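Local coordinates for protein beta-lactamase (Sphaerobacter thermophilus, PDB 4EWF) that probably hydrolyses the amide bond of beta-lactam rings, opening them to substituted beta-amino acids, in the manner of class A beta-lactamases, at residues Val54-Pro57 with Leu58-Val62; Leu169-Gln172 with Ala173-Gly177. One frame throughout, in Å; residues are numbered along the deposited sequence.

Contact 1 (Val54-Pro57 with Leu58-Val62); sequences VKIP and LMIAV
Ile56 and Ile60 meet one helical turn apart, CG2 of Ile56 lying 4.1 Å from CD1 of Ile60, the two branched side chains slanting across each other. In Ile60, CG1 stands beside the backbone N and opposite the carbonyl carbon (chi1 -64°), which turns it back over the preceding turn, 3.5 Å from the carbonyl O of Ile56. That same oxygen accepts the N-H of Ile60 at 3.0 Å, in the carbonyl plane. Met59 N binds Lys55 O, also at 3.0 Å, but from 37° out of the carbonyl plane, while the first bond, from Leu58 N to Val54 O, is weak at 3.4 Å. Pro57, which has no N-H to give, is tolerated in this first turn, where there is little helix behind it to receive one; its carbonyl still takes Ala61 N.

Further out, the apolar residues fit a helix enclosed by others: Leu58 packs on helix 115-125, selenomethionine Met59 on helix 102-111, and Ile60 and small Ala61 on Val133. Lys55 leaves this apolar surface on an extended chain, and its NZ is hydrogen-bonded to Ser113 OG and Asn115 OD1, and weakly to Ser52 OG. Ser52 and Lys55 fit the SxxK pattern of class A enzymes, in which the serine is the nucleophile. The helix start thus places the Lys55 amino group, held by two hydrogen bonds and a weak third, beside the probably nucleophilic Ser52 hydroxyl.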
loop_
_atom_site.group_PDB
_atom_site.type_symbol
_atom_site.label_atom_id
_atom_site.label_comp_id
_atom_site.label_asym_id
_atom_site.label_seq_id
_atom_site.Cartn_x
_atom_site.Cartn_y
_atom_site.Cartn_z
ATOM N N VAL A 54 5.102 -2.185 -1.494
ATOM C CA VAL A 54 5.837 -1.896 -2.728
ATOM C C VAL A 54 5.109 -2.432 -3.974
ATOM O O VAL A 54 5.485 -2.147 -5.113
ATOM C CB VAL A 54 7.302 -2.429 -2.643
ATOM C CG1 VAL A 54 7.334 -3.943 -2.729
ATOM C CG2 VAL A 54 8.192 -1.756 -3.713
ATOM N N LYS A 55 4.048 -3.196 -3.760
ATOM C CA LYS A 55 3.246 -3.640 -4.887
ATOM C C LYS A 55 2.479 -2.485 -5.538
ATOM O O LYS A 55 1.966 -2.624 -6.647
ATOM C CB LYS A 55 2.331 -4.792 -4.461
ATOM C CG LYS A 55 3.159 -5.986 -3.996
ATOM C CD LYS A 55 2.318 -7.129 -3.410
ATOM C CE LYS A 55 3.251 -8.225 -2.885
ATOM N NZ LYS A 55 2.482 -9.409 -2.395
ATOM N N ILE A 56 2.435 -1.332 -4.868
ATOM C CA ILE A 56 1.785 -0.163 -5.451
ATOM C C ILE A 56 2.574 0.372 -6.643
ATOM O O ILE A 56 2.063 0.419 -7.752
ATOM C CB ILE A 56 1.543 0.951 -4.408
ATOM C CG1 ILE A 56 0.423 0.540 -3.438
ATOM C CG2 ILE A 56 1.200 2.288 -5.105
ATOM C CD1 ILE A 56 0.292 1.492 -2.227
ATOM N N PRO A 57 3.834 0.775 -6.423
ATOM C CA PRO A 57 4.582 1.243 -7.592
ATOM C C PRO A 57 4.762 0.152 -8.650
ATOM O O PRO A 57 4.895 0.488 -9.815
ATOM C CB PRO A 57 5.937 1.672 -7.004
ATOM C CG PRO A 57 6.021 1.006 -5.678
ATOM C CD PRO A 57 4.602 0.916 -5.173
ATOM N N LEU A 58 4.770 -1.122 -8.261
ATOM C CA LEU A 58 4.829 -2.208 -9.250
ATOM C C LEU A 58 3.593 -2.156 -10.162
ATOM O O LEU A 58 3.697 -2.235 -11.392
ATOM C CB LEU A 58 4.921 -3.577 -8.552
ATOM C CG LEU A 58 4.734 -4.819 -9.444
ATOM C CD1 LEU A 58 5.784 -4.908 -10.550
ATOM C CD2 LEU A 58 4.728 -6.090 -8.598
HETATM N N MSE A 59 2.418 -2.027 -9.552
HETATM C CA MSE A 59 1.185 -1.890 -10.320
HETATM C C MSE A 59 1.270 -0.692 -11.272
HETATM O O MSE A 59 0.857 -0.768 -12.426
HETATM C CB MSE A 59 -0.010 -1.713 -9.386
HETATM C CG MSE A 59 -1.338 -1.464 -10.110
HETATM SE SE MSE A 59 -2.811 -1.295 -8.839
HETATM C CE MSE A 59 -2.211 0.177 -7.779
ATOM N N ILE A 60 1.808 0.421 -10.782
ATOM C CA ILE A 60 1.919 1.604 -11.618
ATOM C C ILE A 60 2.794 1.297 -12.836
ATOM O O ILE A 60 2.482 1.704 -13.958
ATOM C CB ILE A 60 2.450 2.822 -10.822
ATOM C CG1 ILE A 60 1.444 3.199 -9.729
ATOM C CG2 ILE A 60 2.684 4.003 -11.762
ATOM C CD1 ILE A 60 1.972 4.223 -8.668
ATOM N N ALA A 61 3.885 0.568 -12.619
ATOM C CA ALA A 61 4.775 0.231 -13.734
ATOM C C ALA A 61 4.018 -0.588 -14.771
ATOM O O ALA A 61 4.186 -0.393 -15.976
ATOM C CB ALA A 61 6.003 -0.523 -13.249
ATOM N N VAL A 62 3.186 -1.509 -14.293
ATOM C CA VAL A 62 2.372 -2.322 -15.189
ATOM C C VAL A 62 1.420 -1.472 -16.039
ATOM O O VAL A 62 1.397 -1.588 -17.267
ATOM C CB VAL A 62 1.578 -3.388 -14.407
ATOM C CG1 VAL A 62 0.593 -4.085 -15.321
ATOM C CG2 VAL A 62 2.536 -4.385 -13.764
#

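Contact 2 (Leu169-Gln172 with Ala173-Gly177)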
loop_
_atom_site.group_PDB
_atom_site.type_symbol
_atom_site.label_atom_id
_atom_site.label_comp_id
_atom_site.label_asym_id
_atom_site.label_seq_id
_atom_site.Cartn_x
_atom_site.Cartn_y
_atom_site.Cartn_z
ATOM N N LEU A 169 3.150 10.279 -1.316
ATOM C CA LEU A 169 3.273 10.839 -2.667
ATOM C C LEU A 169 2.679 9.884 -3.695
ATOM O O LEU A 169 2.037 10.308 -4.656
ATOM C CB LEU A 169 4.733 11.118 -3.040
ATOM C CG LEU A 169 5.475 12.157 -2.213
ATOM C CD1 LEU A 169 6.959 12.178 -2.593
ATOM C CD2 LEU A 169 4.825 13.547 -2.387
ATOM N N ALA A 170 2.909 8.592 -3.500
ATOM C CA ALA A 170 2.429 7.594 -4.455
ATOM C C ALA A 170 0.911 7.621 -4.550
ATOM O O ALA A 170 0.347 7.618 -5.644
ATOM C CB ALA A 170 2.914 6.186 -4.065
ATOM N N VAL A 171 0.247 7.619 -3.401
ATOM C CA VAL A 171 -1.214 7.662 -3.390
ATOM C C VAL A 171 -1.712 8.981 -3.971
ATOM O O VAL A 171 -2.690 9.004 -4.714
ATOM C CB VAL A 171 -1.786 7.475 -1.956
ATOM C CG1 VAL A 171 -3.309 7.628 -1.943
ATOM C CG2 VAL A 171 -1.372 6.121 -1.384
ATOM N N GLN A 172 -1.048 10.087 -3.644
ATOM C CA GLN A 172 -1.483 11.371 -4.199
ATOM C C GLN A 172 -1.389 11.378 -5.713
ATOM O O GLN A 172 -2.259 11.934 -6.395
ATOM C CB GLN A 172 -0.686 12.547 -3.618
ATOM C CG GLN A 172 -1.007 12.851 -2.164
ATOM C CD GLN A 172 -0.137 13.972 -1.622
ATOM O OE1 GLN A 172 1.087 13.855 -1.572
ATOM N NE2 GLN A 172 -0.765 15.066 -1.233
ATOM N N ALA A 173 -0.342 10.756 -6.243
ATOM C CA ALA A 173 -0.176 10.713 -7.688
ATOM C C ALA A 173 -1.352 9.970 -8.336
ATOM O O ALA A 173 -1.854 10.390 -9.376
ATOM C CB ALA A 173 1.163 10.062 -8.065
ATOM N N LEU A 174 -1.790 8.873 -7.722
ATOM C CA LEU A 174 -2.935 8.137 -8.261
ATOM C C LEU A 174 -4.190 9.001 -8.220
ATOM O O LEU A 174 -4.924 9.085 -9.198
ATOM C CB LEU A 174 -3.172 6.832 -7.495
ATOM C CG LEU A 174 -2.124 5.726 -7.691
ATOM C CD1 LEU A 174 -2.330 4.593 -6.695
ATOM C CD2 LEU A 174 -2.166 5.182 -9.118
ATOM N N LEU A 175 -4.436 9.639 -7.076
ATOM C CA LEU A 175 -5.635 10.462 -6.898
ATOM C C LEU A 175 -5.685 11.670 -7.842
ATOM O O LEU A 175 -6.760 12.164 -8.170
ATOM C CB LEU A 175 -5.732 10.944 -5.444
ATOM C CG LEU A 175 -5.986 9.839 -4.414
ATOM C CD1 LEU A 175 -5.804 10.365 -3.006
ATOM C CD2 LEU A 175 -7.393 9.289 -4.588
ATOM N N GLU A 176 -4.521 12.149 -8.267
ATOM C CA GLU A 176 -4.456 13.348 -9.089
ATOM C C GLU A 176 -4.292 13.031 -10.571
ATOM O O GLU A 176 -4.192 13.938 -11.389
ATOM C CB GLU A 176 -3.317 14.258 -8.606
ATOM C CG GLU A 176 -3.500 14.757 -7.170
ATOM C CD GLU A 176 -2.243 15.419 -6.591
ATOM O OE1 GLU A 176 -2.216 15.684 -5.370
ATOM O OE2 GLU A 176 -1.285 15.674 -7.351
ATOM N N GLY A 177 -4.259 11.744 -10.918
ATOM C CA GLY A 177 -4.122 11.344 -12.309
ATOM C C GLY A 177 -2.736 11.614 -12.872
ATOM O O GLY A 177 -2.563 11.752 -14.084
#
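Val171 and Leu175 lie side by side on the last turn of helix 164-175, which ends in a Schellman motif at Gly177. Their branches point the same way, CG1 of Val171 3.9 Å from CD1 of Leu175, and both press on strand 235-244 of the central sheet. Leu175 CG, beside its own backbone N (chi1 -67°), sits over the previous turn, 3.4 Å from Val171 O, which also accepts Leu175 N from almost straight beyond the carbonyl. Val171 is buried, as are Ala173 and Leu174. The small methyl of Ala173 suits its place against Leu137, and longer Leu174 reaches Met188, Leu189 and Leu192 of helix 182-192.

The other side is looser. Glu176 is exposed and Gln172 partly so, as suits their polar ends; the apolar Leu169 and Leu175 are also only partly covered. Glu176 runs back along the turn, its CG 3.2 Å from Gln172 O, while its OE2 forms a salt bridge with Arg178. Gln172 O accepts Glu176 N with a bent N-H angle of 133°, as the helix unwinds. Gly177 then takes a positive phi of 71°, easy for a residue without a side chain, and its N binds Leu174 O at 3.2 Å.

In the fold
Contact 1 lies at the start of helix 55-67 and contact 2 at the end of helix 164-175, with centres 12 Å apart. They touch where CG1 of Ile60 meets CD2 of Leu174 at 4.2 Å, in plain apolar packing. Leu137 touches both, resting on Ile60 in contact 1 and on Ala173 in contact 2. Contact 1 sits at the probable catalytic centre, where the Lys55 side chain lies about 6 Å from a bound sulfate, probably from the crystallisation liquor. In contact 2, Val171 comes close to the probable SxxK residues but does not contact them, and also reaches strand 223-232. The second helix therefore joins the helical part holding Lys55 to the antiparallel sheet.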